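Local coordinates for protein ribonucleoside-diphosphate reductase, alpha chain (Actinobacillus ureae ATCC 25976, PDB 6DQX) that probably reduces ribonucleoside diphosphates to deoxyribonucleoside diphosphates, as the catalytic alpha subunit of a class Id ribonucleotide reductase, at residues N273-P281 / I516-I524; H343-L351 / R407-T417. One frame throughout, in Å; residues are numbered along the deposited sequence.

Interaction 1 (N273-P281 / I516-I524); sequences NLCTEIMLP and IDQGQSINI
With CG of Gln518 anti to its carbonyl carbon (chi1 -57°) and the chain extended beyond, the side chain lies next to that of Ile278, pointing the same way, and delivers OE1 to Met279 N at 2.9 Å. This N-H...O bond is almost straight (171°) and uses an in-plane lone pair. Two aliphatic side chains touch the same oxygen: Ile278 CG2 is 3.3 Å from Gln518 OE1, and Leu280 runs across the amide with CG 3.4 Å from that atom. Farther along, Ser521 OG donates to Cys275 O (2.8 Å) from above the carbonyl plane, while Thr276 OG1 reaches Cys275 O (2.6 Å) from the opposite face, so two hydroxyls grip one carbonyl. Between these ends Gly519 N makes only a weak bond to Glu277 O. A water takes the N-H of Ile522 and donates to Thr276 OG1 and Gln520 O, joining the two loops, which run in nearly opposite directions. Asn273 braces the first loop, accepting from Ile278 N and donating to Glu277 OE1. This buried loop pair of the barrel domain lies against Phe288 of strand 288-296, Tyr551 of strand 549-554 and, through Ile522, helix 502-513.

Interaction 2 (H343-L351 / R407-T417); sequences HRALGLGVL and RNTTLMSIAPT. With EDO (1,2-ethanediol), chain F.
A single parallel beta bridge between Leu348 and Met412 sets the irregular segment 407-417 beside strand 347-351 of the barrel-domain sheet. Leu348 N donates to Leu411 O (2.8 Å), and Leu348 O accepts from Ser413 N (3.0 Å) as well as a CA-H...O contact from Met412. Just before the bridge, Thr410 bonds through both backbone and side chain: its O takes the N-H of Leu346, and its OG1 donates to Leu346 O. One water links Gly347 O with Ser413 O beside the bridge; a second, farther along, links Val350 N with Ala415 O. Where helix 334-343 ends, Arg344 turns with positive phi, and its O is met in the carbonyl plane by Asn408 ND2 (2.8 Å, 164°); that oxygen lies in turn close to the amide plane of Asn408. Leu346 CD1 packs 3.5 Å from Asn408 CG, and Ser388 holds the OD1 of that amide. The bend of Arg407 at chi2 (79°) lays its guanidinium on that of Arg344, centres 3.7 Å apart and planes 21° from parallel. The carboxylate of Asp317 forms salt bridges with both NE groups, OD1 to Arg344 and OD2 to Arg407, which probably lets the two like charges stack. Ser321 OG takes Arg344 NH2, and Gly396 O takes Arg407 NH1. An ethanediol, probably from the crystallisation liquor, accepts through O2 from Arg407 NH2 (3.0 Å) at the guanidinium edge, in its plane. Strand 288-296 pairs with strand 347-351, helix 308-327 meets Leu348 and Leu411, and helix 367-395 packs on Val350, Arg407 and Met412.

Interaction 2 is nested within the long loop of chain that interaction 1 closes, and the two centres lie 10 Å apart. Segment 407-417 is their meeting point, since it also borders 516-524. There Ile414 probably bonds with both backbone groups, its N to Gly519 O and its O to Ser521 N, each at 2.9 Å. Asp517 adds a side-chain link, its carboxylate accepting from Leu411 N and Met412 N. Side chains pack as well, with Gln518 NE2 3.2 Å from Thr410 OG1. Together the contacts bring four separate pieces of the barrel domain together in the interior. A bound magnesium ion lies about 14 Å from the Met279 side chain, and the ethanediol touches interaction 2 at its arginine end.

Interaction 1 (N273-P281 / I516-I524)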
ATOM      1  N   ASN A 273      -8.110  16.042 -11.102  1.00 13.39           N
ATOM      2  CA  ASN A 273      -7.081  15.065 -11.396  1.00 12.60           C
ATOM      3  C   ASN A 273      -5.710  15.611 -11.012  1.00 12.68           C
ATOM      4  O   ASN A 273      -5.607  16.645 -10.368  1.00 12.34           O
ATOM      5  CB  ASN A 273      -7.101  14.700 -12.870  1.00 12.13           C
ATOM      6  CG  ASN A 273      -6.670  15.858 -13.752  1.00 11.70           C
ATOM      7  OD1 ASN A 273      -7.150  16.963 -13.562  1.00 12.37           O
ATOM      8  ND2 ASN A 273      -5.743  15.629 -14.668  1.00 11.77           N
ATOM      9  N   LEU A 274      -4.660  14.902 -11.422  1.00 13.75           N
ATOM     10  CA  LEU A 274      -3.289  15.309 -11.136  1.00 14.72           C
ATOM     11  C   LEU A 274      -2.972  16.737 -11.601  1.00 14.70           C
ATOM     12  O   LEU A 274      -2.231  17.447 -10.930  1.00 14.26           O
ATOM     13  CB  LEU A 274      -2.331  14.333 -11.807  1.00 16.05           C
ATOM     14  CG  LEU A 274      -0.847  14.521 -11.562  1.00 17.96           C
ATOM     15  CD1 LEU A 274      -0.538  14.225 -10.114  1.00 18.86           C
ATOM     16  CD2 LEU A 274      -0.057  13.582 -12.469  1.00 19.04           C
ATOM     17  N   CYS A 275      -3.523  17.152 -12.755  1.00 14.71           N
ATOM     18  CA  CYS A 275      -3.205  18.454 -13.359  1.00 14.89           C
ATOM     19  C   CYS A 275      -4.292  19.539 -13.266  1.00 13.73           C
ATOM     20  O   CYS A 275      -4.044  20.659 -13.711  1.00 14.22           O
ATOM     21  CB  CYS A 275      -2.788  18.242 -14.807  1.00 16.03           C
ATOM     22  SG  CYS A 275      -1.305  17.202 -14.937  1.00 20.22           S
ATOM     23  N   THR A 276      -5.414  19.205 -12.623  1.00 12.61           N
ATOM     24  CA  THR A 276      -6.529  20.096 -12.230  1.00 12.58           C
ATOM     25  C   THR A 276      -7.492  20.506 -13.353  1.00 12.28           C
ATOM     26  O   THR A 276      -8.388  21.317 -13.102  1.00 12.59           O
ATOM     27  CB  THR A 276      -6.115  21.384 -11.452  1.00 13.41           C
ATOM     28  OG1 THR A 276      -5.554  22.356 -12.353  1.00 13.45           O
ATOM     29  CG2 THR A 276      -5.109  21.099 -10.353  1.00 14.58           C
ATOM     30  N   GLU A 277      -7.377  19.917 -14.539  1.00 11.50           N
ATOM     31  CA  GLU A 277      -8.272  20.260 -15.658  1.00 11.91           C
ATOM     32  C   GLU A 277      -9.494  19.329 -15.768  1.00 11.51           C
ATOM     33  O   GLU A 277     -10.458  19.651 -16.480  1.00 11.13           O
ATOM     34  CB  GLU A 277      -7.507  20.213 -16.986  1.00 12.60           C
ATOM     35  CG  GLU A 277      -7.417  18.859 -17.708  1.00 14.39           C
ATOM     36  CD  GLU A 277      -6.302  17.943 -17.232  1.00 15.65           C
ATOM     37  OE1 GLU A 277      -5.665  18.229 -16.206  1.00 17.85           O
ATOM     38  OE2 GLU A 277      -6.023  16.955 -17.936  1.00 17.23           O
ATOM     39  N   ILE A 278      -9.445  18.167 -15.113  1.00 10.06           N
ATOM     40  CA  ILE A 278     -10.541  17.202 -15.254  1.00 10.06           C
ATOM     41  C   ILE A 278     -11.655  17.516 -14.267  1.00 10.17           C
ATOM     42  O   ILE A 278     -11.403  17.940 -13.142  1.00 10.80           O
ATOM     43  CB  ILE A 278     -10.009  15.755 -15.063  1.00  9.86           C
ATOM     44  CG1 ILE A 278      -8.967  15.447 -16.163  1.00 10.24           C
ATOM     45  CG2 ILE A 278     -11.136  14.731 -15.066  1.00  9.80           C
ATOM     46  CD1 ILE A 278      -9.536  15.360 -17.569  1.00 10.98           C
ATOM     47  N   MET A 279     -12.898  17.302 -14.708  1.00 10.22           N
ATOM     48  CA  MET A 279     -14.103  17.579 -13.891  1.00 10.38           C
ATOM     49  C   MET A 279     -15.102  16.467 -14.127  1.00 11.14           C
ATOM     50  O   MET A 279     -16.084  16.635 -14.863  1.00 11.21           O
ATOM     51  CB  MET A 279     -14.711  18.954 -14.248  1.00 10.90           C
ATOM     52  CG  MET A 279     -13.736  20.109 -14.089  1.00 10.91           C
ATOM     53  SD  MET A 279     -13.557  20.517 -12.370  1.00 12.01           S
ATOM     54  CE  MET A 279     -11.931  21.246 -12.274  1.00 11.70           C
ATOM     55  N   LEU A 280     -14.843  15.313 -13.494  1.00 10.62           N
ATOM     56  CA  LEU A 280     -15.655  14.119 -13.725  1.00 10.58           C
ATOM     57  C   LEU A 280     -16.006  13.482 -12.370  1.00 11.03           C
ATOM     58  O   LEU A 280     -15.277  13.681 -11.390  1.00 10.71           O
ATOM     59  CB  LEU A 280     -14.921  13.101 -14.580  1.00 10.44           C
ATOM     60  CG  LEU A 280     -14.547  13.557 -15.988  1.00 10.33           C
ATOM     61  CD1 LEU A 280     -13.624  12.538 -16.639  1.00 10.01           C
ATOM     62  CD2 LEU A 280     -15.810  13.762 -16.819  1.00 10.29           C
ATOM     63  N   PRO A 281     -17.137  12.772 -12.317  1.00 11.27           N
ATOM     64  CA  PRO A 281     -17.616  12.206 -11.060  1.00 11.63           C
ATOM     65  C   PRO A 281     -16.931  10.876 -10.765  1.00 12.42           C
ATOM     66  O   PRO A 281     -16.746  10.053 -11.676  1.00 12.49           O
ATOM     67  CB  PRO A 281     -19.107  11.985 -11.324  1.00 11.97           C
ATOM     68  CG  PRO A 281     -19.211  11.754 -12.789  1.00 11.58           C
ATOM     69  CD  PRO A 281     -18.170  12.688 -13.369  1.00 11.97           C
ATOM     70  N   ILE A 516     -16.410  25.179 -22.165  1.00 11.78           N
ATOM     71  CA  ILE A 516     -15.577  24.003 -21.812  1.00 11.84           C
ATOM     72  C   ILE A 516     -16.333  23.230 -20.747  1.00 12.07           C
ATOM     73  O   ILE A 516     -16.598  23.737 -19.644  1.00 12.51           O
ATOM     74  CB  ILE A 516     -14.191  24.449 -21.280  1.00 11.53           C
ATOM     75  CG1 ILE A 516     -13.379  25.147 -22.380  1.00 11.41           C
ATOM     76  CG2 ILE A 516     -13.399  23.243 -20.737  1.00 11.48           C
ATOM     77  CD1 ILE A 516     -12.196  25.942 -21.855  1.00 11.28           C
ATOM     78  N   ASP A 517     -16.722  22.007 -21.083  1.00 12.47           N
ATOM     79  CA  ASP A 517     -17.515  21.212 -20.153  1.00 12.70           C
ATOM     80  C   ASP A 517     -16.720  20.592 -18.974  1.00 12.45           C
ATOM     81  O   ASP A 517     -17.321  20.286 -17.945  1.00 12.85           O
ATOM     82  CB  ASP A 517     -18.445  20.205 -20.890  1.00 13.21           C
ATOM     83  CG  ASP A 517     -17.712  19.306 -21.877  1.00 13.60           C
ATOM     84  OD1 ASP A 517     -16.462  19.287 -21.877  1.00 14.50           O
ATOM     85  OD2 ASP A 517     -18.401  18.584 -22.658  1.00 12.62           O
ATOM     86  N   GLN A 518     -15.413  20.419 -19.116  1.00 11.18           N
ATOM     87  CA  GLN A 518     -14.554  20.099 -17.980  1.00 11.09           C
ATOM     88  C   GLN A 518     -13.873  21.387 -17.507  1.00 10.73           C
ATOM     89  O   GLN A 518     -14.545  22.431 -17.329  1.00 11.07           O
ATOM     90  CB  GLN A 518     -13.589  18.962 -18.312  1.00 10.50           C
ATOM     91  CG  GLN A 518     -14.243  17.658 -18.781  1.00 10.94           C
ATOM     92  CD  GLN A 518     -13.337  16.458 -18.527  1.00 11.45           C
ATOM     93  OE1 GLN A 518     -12.979  16.175 -17.379  1.00 11.98           O
ATOM     94  NE2 GLN A 518     -12.915  15.793 -19.587  1.00 11.10           N
ATOM     95  N   GLY A 519     -12.571  21.334 -17.273  1.00 10.20           N
ATOM     96  CA  GLY A 519     -11.863  22.468 -16.680  1.00 10.17           C
ATOM     97  C   GLY A 519     -10.623  22.858 -17.410  1.00  9.79           C
ATOM     98  O   GLY A 519     -10.398  22.489 -18.594  1.00  9.13           O
ATOM     99  N   GLN A 520      -9.792  23.635 -16.712  1.00 10.37           N
ATOM    100  CA  GLN A 520      -8.618  24.190 -17.299  1.00 11.02           C
ATOM    101  C   GLN A 520      -7.470  24.244 -16.286  1.00 11.57           C
ATOM    102  O   GLN A 520      -7.674  24.715 -15.181  1.00 11.63           O
ATOM    103  CB  GLN A 520      -8.874  25.654 -17.769  1.00 10.94           C
ATOM    104  CG  GLN A 520     -10.045  25.855 -18.695  1.00 10.71           C
ATOM    105  CD  GLN A 520     -10.243  27.341 -18.948  1.00 10.57           C
ATOM    106  OE1 GLN A 520      -9.335  28.003 -19.483  1.00 10.81           O
ATOM    107  NE2 GLN A 520     -11.367  27.887 -18.500  1.00  9.54           N
ATOM    108  N   SER A 521      -6.292  23.751 -16.675  1.00 11.99           N
ATOM    109  CA  SER A 521      -5.094  23.842 -15.814  1.00 12.73           C
ATOM    110  C   SER A 521      -4.499  25.216 -15.937  1.00 12.76           C
ATOM    111  O   SER A 521      -3.883  25.529 -16.951  1.00 13.31           O
ATOM    112  CB  SER A 521      -4.042  22.797 -16.208  1.00 13.94           C
ATOM    113  OG  SER A 521      -4.660  21.537 -16.253  1.00 15.95           O
ATOM    114  N   ILE A 522      -4.712  26.030 -14.923  1.00 12.76           N
ATOM    115  CA  ILE A 522      -4.334  27.410 -14.955  1.00 12.82           C
ATOM    116  C   ILE A 522      -3.262  27.668 -13.907  1.00 12.98           C
ATOM    117  O   ILE A 522      -3.533  27.645 -12.692  1.00 12.30           O
ATOM    118  CB  ILE A 522      -5.551  28.321 -14.754  1.00 12.76           C
ATOM    119  CG1 ILE A 522      -6.557  28.086 -15.892  1.00 12.38           C
ATOM    120  CG2 ILE A 522      -5.119  29.785 -14.585  1.00 12.46           C
ATOM    121  CD1 ILE A 522      -6.122  28.544 -17.291  1.00 12.88           C
ATOM    122  N   ASN A 523      -2.081  27.951 -14.423  1.00 14.26           N
ATOM    123  CA  ASN A 523      -0.936  28.435 -13.629  1.00 16.40           C
ATOM    124  C   ASN A 523      -0.912  29.953 -13.609  1.00 17.45           C
ATOM    125  O   ASN A 523      -1.387  30.602 -14.532  1.00 17.24           O
ATOM    126  CB  ASN A 523       0.379  27.922 -14.236  1.00 16.97           C
ATOM    127  CG  ASN A 523       0.530  26.409 -14.133  1.00 17.39           C
ATOM    128  OD1 ASN A 523       0.208  25.833 -13.106  1.00 17.40           O
ATOM    129  ND2 ASN A 523       1.039  25.772 -15.194  1.00 16.63           N
ATOM    130  N   ILE A 524      -0.342  30.520 -12.549  1.00 18.94           N
ATOM    131  CA  ILE A 524      -0.065  31.957 -12.511  1.00 20.59           C
ATOM    132  C   ILE A 524       1.380  32.118 -12.042  1.00 22.09           C
ATOM    133  O   ILE A 524       1.969  31.185 -11.475  1.00 21.64           O
ATOM    134  CB  ILE A 524      -1.025  32.747 -11.592  1.00 21.60           C
ATOM    135  CG1 ILE A 524      -0.955  32.278 -10.140  1.00 22.88           C
ATOM    136  CG2 ILE A 524      -2.467  32.649 -12.086  1.00 22.44           C
ATOM    137  CD1 ILE A 524      -1.685  33.201  -9.184  1.00 23.49           C
TER
HETATM  138  O   HOH W   1      -6.116  24.999 -12.626  1.00 11.59           O
HETATM  139  O   HOH W   2     -17.909  18.596 -15.737  1.00 12.80           O

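Interaction 2 (H343-L351 / R407-T417)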
ATOM      1  N   HIS A 343     -19.680   6.227 -19.443  1.00 14.27           N
ATOM      2  CA  HIS A 343     -19.542   7.677 -19.646  1.00 13.23           C
ATOM      3  C   HIS A 343     -18.898   8.056 -20.973  1.00 12.81           C
ATOM      4  O   HIS A 343     -19.299   9.037 -21.591  1.00 11.99           O
ATOM      5  CB  HIS A 343     -18.662   8.293 -18.535  1.00 13.10           C
ATOM      6  CG  HIS A 343     -19.315   8.320 -17.189  1.00 12.98           C
ATOM      7  ND1 HIS A 343     -19.448   7.211 -16.374  1.00 14.20           N
ATOM      8  CD2 HIS A 343     -19.843   9.349 -16.509  1.00 11.91           C
ATOM      9  CE1 HIS A 343     -20.060   7.573 -15.253  1.00 12.19           C
ATOM     10  NE2 HIS A 343     -20.313   8.867 -15.316  1.00 13.69           N
ATOM     11  N   ARG A 344     -17.857   7.327 -21.364  1.00 12.11           N
ATOM     12  CA  ARG A 344     -17.032   7.663 -22.514  1.00 12.54           C
ATOM     13  C   ARG A 344     -16.549   9.127 -22.488  1.00 12.53           C
ATOM     14  O   ARG A 344     -16.569   9.825 -23.505  1.00 12.65           O
ATOM     15  CB  ARG A 344     -17.790   7.347 -23.813  1.00 12.94           C
ATOM     16  CG  ARG A 344     -18.273   5.910 -23.925  1.00 13.58           C
ATOM     17  CD  ARG A 344     -18.770   5.590 -25.340  1.00 13.81           C
ATOM     18  NE  ARG A 344     -17.622   5.526 -26.235  1.00 14.27           N
ATOM     19  CZ  ARG A 344     -16.854   4.452 -26.446  1.00 15.02           C
ATOM     20  NH1 ARG A 344     -17.138   3.273 -25.908  1.00 15.47           N
ATOM     21  NH2 ARG A 344     -15.799   4.544 -27.238  1.00 16.07           N
ATOM     22  N   ALA A 345     -16.139   9.612 -21.314  1.00 12.90           N
ATOM     23  CA  ALA A 345     -15.689  11.005 -21.205  1.00 13.13           C
ATOM     24  C   ALA A 345     -14.419  11.262 -22.013  1.00 13.23           C
ATOM     25  O   ALA A 345     -13.494  10.446 -21.987  1.00 13.07           O
ATOM     26  CB  ALA A 345     -15.466  11.384 -19.750  1.00 13.50           C
ATOM     27  N   LEU A 346     -14.404  12.366 -22.777  1.00 13.07           N
ATOM     28  CA  LEU A 346     -13.228  12.816 -23.508  1.00 13.78           C
ATOM     29  C   LEU A 346     -12.750  14.206 -23.026  1.00 13.39           C
ATOM     30  O   LEU A 346     -13.522  15.013 -22.456  1.00 12.51           O
ATOM     31  CB  LEU A 346     -13.504  12.903 -25.016  1.00 13.41           C
ATOM     32  CG  LEU A 346     -14.225  11.690 -25.663  1.00 13.48           C
ATOM     33  CD1 LEU A 346     -14.482  11.973 -27.134  1.00 13.98           C
ATOM     34  CD2 LEU A 346     -13.405  10.420 -25.457  1.00 13.80           C
ATOM     35  N   GLY A 347     -11.493  14.480 -23.333  1.00 13.65           N
ATOM     36  CA  GLY A 347     -10.826  15.710 -22.924  1.00 14.37           C
ATOM     37  C   GLY A 347      -9.997  16.302 -24.053  1.00 14.44           C
ATOM     38  O   GLY A 347      -8.776  16.308 -23.987  1.00 16.46           O
ATOM     39  N   LEU A 348     -10.659  16.792 -25.095  1.00 12.90           N
ATOM     40  CA  LEU A 348      -9.971  17.449 -26.197  1.00 12.93           C
ATOM     41  C   LEU A 348      -9.554  18.851 -25.707  1.00 12.10           C
ATOM     42  O   LEU A 348     -10.382  19.606 -25.162  1.00 12.08           O
ATOM     43  CB  LEU A 348     -10.892  17.559 -27.412  1.00 13.76           C
ATOM     44  CG  LEU A 348     -10.328  18.257 -28.669  1.00 14.24           C
ATOM     45  CD1 LEU A 348     -10.893  17.588 -29.921  1.00 15.23           C
ATOM     46  CD2 LEU A 348     -10.594  19.773 -28.674  1.00 15.17           C
ATOM     47  N   GLY A 349      -8.287  19.175 -25.889  1.00 12.08           N
ATOM     48  CA  GLY A 349      -7.685  20.416 -25.413  1.00 11.50           C
ATOM     49  C   GLY A 349      -7.098  21.246 -26.525  1.00 11.63           C
ATOM     50  O   GLY A 349      -7.400  21.039 -27.706  1.00 10.31           O
ATOM     51  N   VAL A 350      -6.198  22.165 -26.145  1.00 11.24           N
ATOM     52  CA  VAL A 350      -5.553  23.077 -27.078  1.00 11.53           C
ATOM     53  C   VAL A 350      -4.129  23.355 -26.677  1.00 11.62           C
ATOM     54  O   VAL A 350      -3.746  23.119 -25.527  1.00 11.22           O
ATOM     55  CB  VAL A 350      -6.270  24.479 -27.133  1.00 11.57           C
ATOM     56  CG1 VAL A 350      -7.730  24.282 -27.528  1.00 12.12           C
ATOM     57  CG2 VAL A 350      -6.162  25.226 -25.809  1.00 11.66           C
ATOM     58  N   LEU A 351      -3.347  23.804 -27.644  1.00 12.59           N
ATOM     59  CA  LEU A 351      -2.063  24.465 -27.367  1.00 14.07           C
ATOM     60  C   LEU A 351      -1.830  25.555 -28.400  1.00 13.46           C
ATOM     61  O   LEU A 351      -2.613  25.706 -29.335  1.00 13.27           O
ATOM     62  CB  LEU A 351      -0.915  23.445 -27.340  1.00 16.15           C
ATOM     63  CG  LEU A 351      -0.856  22.397 -28.442  1.00 18.86           C
ATOM     64  CD1 LEU A 351      -0.305  22.940 -29.733  1.00 21.38           C
ATOM     65  CD2 LEU A 351      -0.003  21.205 -27.977  1.00 20.89           C
ATOM     66  N   ARG A 407     -22.466  10.706 -27.623  1.00 12.13           N
ATOM     67  CA  ARG A 407     -21.642   9.538 -27.307  1.00 12.62           C
ATOM     68  C   ARG A 407     -20.813   9.701 -26.008  1.00 12.63           C
ATOM     69  O   ARG A 407     -20.450   8.692 -25.373  1.00 12.48           O
ATOM     70  CB  ARG A 407     -20.693   9.335 -28.495  1.00 13.53           C
ATOM     71  CG  ARG A 407     -19.720   8.170 -28.445  1.00 15.03           C
ATOM     72  CD  ARG A 407     -20.384   6.877 -28.794  1.00 15.08           C
ATOM     73  NE  ARG A 407     -19.395   5.828 -29.046  1.00 15.35           N
ATOM     74  CZ  ARG A 407     -19.624   4.533 -28.891  1.00 16.29           C
ATOM     75  NH1 ARG A 407     -20.815   4.099 -28.495  1.00 18.08           N
ATOM     76  NH2 ARG A 407     -18.653   3.661 -29.126  1.00 17.13           N
ATOM     77  N   ASN A 408     -20.468  10.948 -25.677  1.00 12.02           N
ATOM     78  CA  ASN A 408     -19.464  11.298 -24.659  1.00 11.84           C
ATOM     79  C   ASN A 408     -20.018  12.297 -23.669  1.00 11.85           C
ATOM     80  O   ASN A 408     -20.593  13.305 -24.060  1.00 12.11           O
ATOM     81  CB  ASN A 408     -18.285  11.923 -25.358  1.00 11.70           C
ATOM     82  CG  ASN A 408     -17.826  11.093 -26.531  1.00 11.62           C
ATOM     83  OD1 ASN A 408     -18.121  11.422 -27.692  1.00 11.76           O
ATOM     84  ND2 ASN A 408     -17.169   9.963 -26.243  1.00 10.63           N
ATOM     85  N   THR A 409     -19.855  12.026 -22.370  1.00 12.07           N
ATOM     86  CA  THR A 409     -20.472  12.885 -21.357  1.00 11.82           C
ATOM     87  C   THR A 409     -19.856  14.274 -21.363  1.00 11.92           C
ATOM     88  O   THR A 409     -20.570  15.289 -21.201  1.00 11.67           O
ATOM     89  CB  THR A 409     -20.389  12.301 -19.933  1.00 12.00           C
ATOM     90  OG1 THR A 409     -19.029  11.999 -19.628  1.00 11.72           O
ATOM     91  CG2 THR A 409     -21.264  11.074 -19.801  1.00 12.27           C
ATOM     92  N   THR A 410     -18.539  14.300 -21.583  1.00 11.61           N
ATOM     93  CA  THR A 410     -17.766  15.511 -21.734  1.00 11.98           C
ATOM     94  C   THR A 410     -16.882  15.392 -22.971  1.00 11.77           C
ATOM     95  O   THR A 410     -16.495  14.292 -23.369  1.00 11.83           O
ATOM     96  CB  THR A 410     -16.854  15.766 -20.495  1.00 12.55           C
ATOM     97  OG1 THR A 410     -15.864  14.725 -20.402  1.00 13.57           O
ATOM     98  CG2 THR A 410     -17.717  15.840 -19.237  1.00 12.94           C
ATOM     99  N   LEU A 411     -16.562  16.535 -23.560  1.00 11.95           N
ATOM    100  CA  LEU A 411     -15.751  16.645 -24.753  1.00 12.77           C
ATOM    101  C   LEU A 411     -14.437  17.422 -24.583  1.00 11.91           C
ATOM    102  O   LEU A 411     -13.462  17.084 -25.272  1.00 11.74           O
ATOM    103  CB  LEU A 411     -16.558  17.316 -25.872  1.00 13.80           C
ATOM    104  CG  LEU A 411     -17.549  16.431 -26.652  1.00 16.55           C
ATOM    105  CD1 LEU A 411     -16.829  15.210 -27.243  1.00 17.04           C
ATOM    106  CD2 LEU A 411     -18.724  16.010 -25.809  1.00 18.25           C
ATOM    107  N   MET A 412     -14.393  18.422 -23.710  1.00 11.89           N
ATOM    108  CA  MET A 412     -13.248  19.355 -23.671  1.00 11.98           C
ATOM    109  C   MET A 412     -12.644  19.613 -22.314  1.00 12.20           C
ATOM    110  O   MET A 412     -13.353  19.767 -21.332  1.00 11.99           O
ATOM    111  CB  MET A 412     -13.634  20.715 -24.304  1.00 13.35           C
ATOM    112  CG  MET A 412     -13.836  20.632 -25.807  1.00 14.34           C
ATOM    113  SD  MET A 412     -14.374  22.198 -26.525  1.00 17.21           S
ATOM    114  CE  MET A 412     -12.821  23.060 -26.275  1.00 18.17           C
ATOM    115  N   SER A 413     -11.321  19.716 -22.294  1.00 12.38           N
ATOM    116  CA  SER A 413     -10.589  20.039 -21.080  1.00 12.86           C
ATOM    117  C   SER A 413      -9.263  20.618 -21.495  1.00 12.51           C
ATOM    118  O   SER A 413      -8.657  20.147 -22.473  1.00 13.03           O
ATOM    119  CB  SER A 413     -10.364  18.765 -20.232  1.00 14.14           C
ATOM    120  OG  SER A 413      -9.537  17.845 -20.901  1.00 17.47           O
ATOM    121  N   ILE A 414      -8.745  21.567 -20.729  1.00 12.74           N
ATOM    122  CA  ILE A 414      -7.489  22.220 -21.129  1.00 14.33           C
ATOM    123  C   ILE A 414      -6.338  21.798 -20.224  1.00 14.47           C
ATOM    124  O   ILE A 414      -6.024  22.445 -19.228  1.00 14.50           O
ATOM    125  CB  ILE A 414      -7.634  23.772 -21.206  1.00 15.26           C
ATOM    126  CG1 ILE A 414      -8.883  24.170 -21.984  1.00 17.11           C
ATOM    127  CG2 ILE A 414      -6.364  24.410 -21.760  1.00 15.70           C
ATOM    128  CD1 ILE A 414      -8.995  23.590 -23.374  1.00 18.18           C
ATOM    129  N   ALA A 415      -5.733  20.678 -20.588  1.00 14.88           N
ATOM    130  CA  ALA A 415      -4.567  20.153 -19.884  1.00 15.01           C
ATOM    131  C   ALA A 415      -3.271  20.954 -20.146  1.00 15.18           C
ATOM    132  O   ALA A 415      -3.160  21.691 -21.133  1.00 13.87           O
ATOM    133  CB  ALA A 415      -4.359  18.708 -20.281  1.00 14.83           C
ATOM    134  N   PRO A 416      -2.253  20.762 -19.287  1.00 15.61           N
ATOM    135  CA  PRO A 416      -0.941  21.332 -19.571  1.00 16.47           C
ATOM    136  C   PRO A 416      -0.336  20.602 -20.770  1.00 16.72           C
ATOM    137  O   PRO A 416      -0.680  19.448 -21.024  1.00 17.35           O
ATOM    138  CB  PRO A 416      -0.135  21.013 -18.292  1.00 17.46           C
ATOM    139  CG  PRO A 416      -1.149  20.614 -17.273  1.00 16.94           C
ATOM    140  CD  PRO A 416      -2.218  19.942 -18.056  1.00 15.90           C
ATOM    141  N   THR A 417       0.498  21.259 -21.548  1.00 16.70           N
ATOM    142  CA  THR A 417       1.011  20.623 -22.782  1.00 17.81           C
ATOM    143  C   THR A 417       2.508  20.903 -22.978  1.00 20.00           C
ATOM    144  O   THR A 417       2.952  21.075 -24.107  1.00 18.20           O
ATOM    145  CB  THR A 417       0.246  21.083 -24.059  1.00 17.30           C
ATOM    146  OG1 THR A 417       0.509  22.456 -24.296  1.00 16.24           O
ATOM    147  CG2 THR A 417      -1.236  20.858 -23.975  1.00 17.28           C
TER
HETATM  148  C1  EDO F 605     -15.495   2.717 -32.268  1.00 32.66           C
HETATM  149  O1  EDO F 605     -14.418   2.280 -31.427  1.00 35.43           O
HETATM  150  C2  EDO F 605     -15.953   4.123 -31.918  1.00 31.42           C
HETATM  151  O2  EDO F 605     -16.114   4.274 -30.512  1.00 29.62           O
HETATM  152  O   HOH W   3      -6.831  18.147 -22.704  1.00 19.57           O
HETATM  153  O   HOH W   4      -4.775  21.569 -23.426  1.00 16.12           O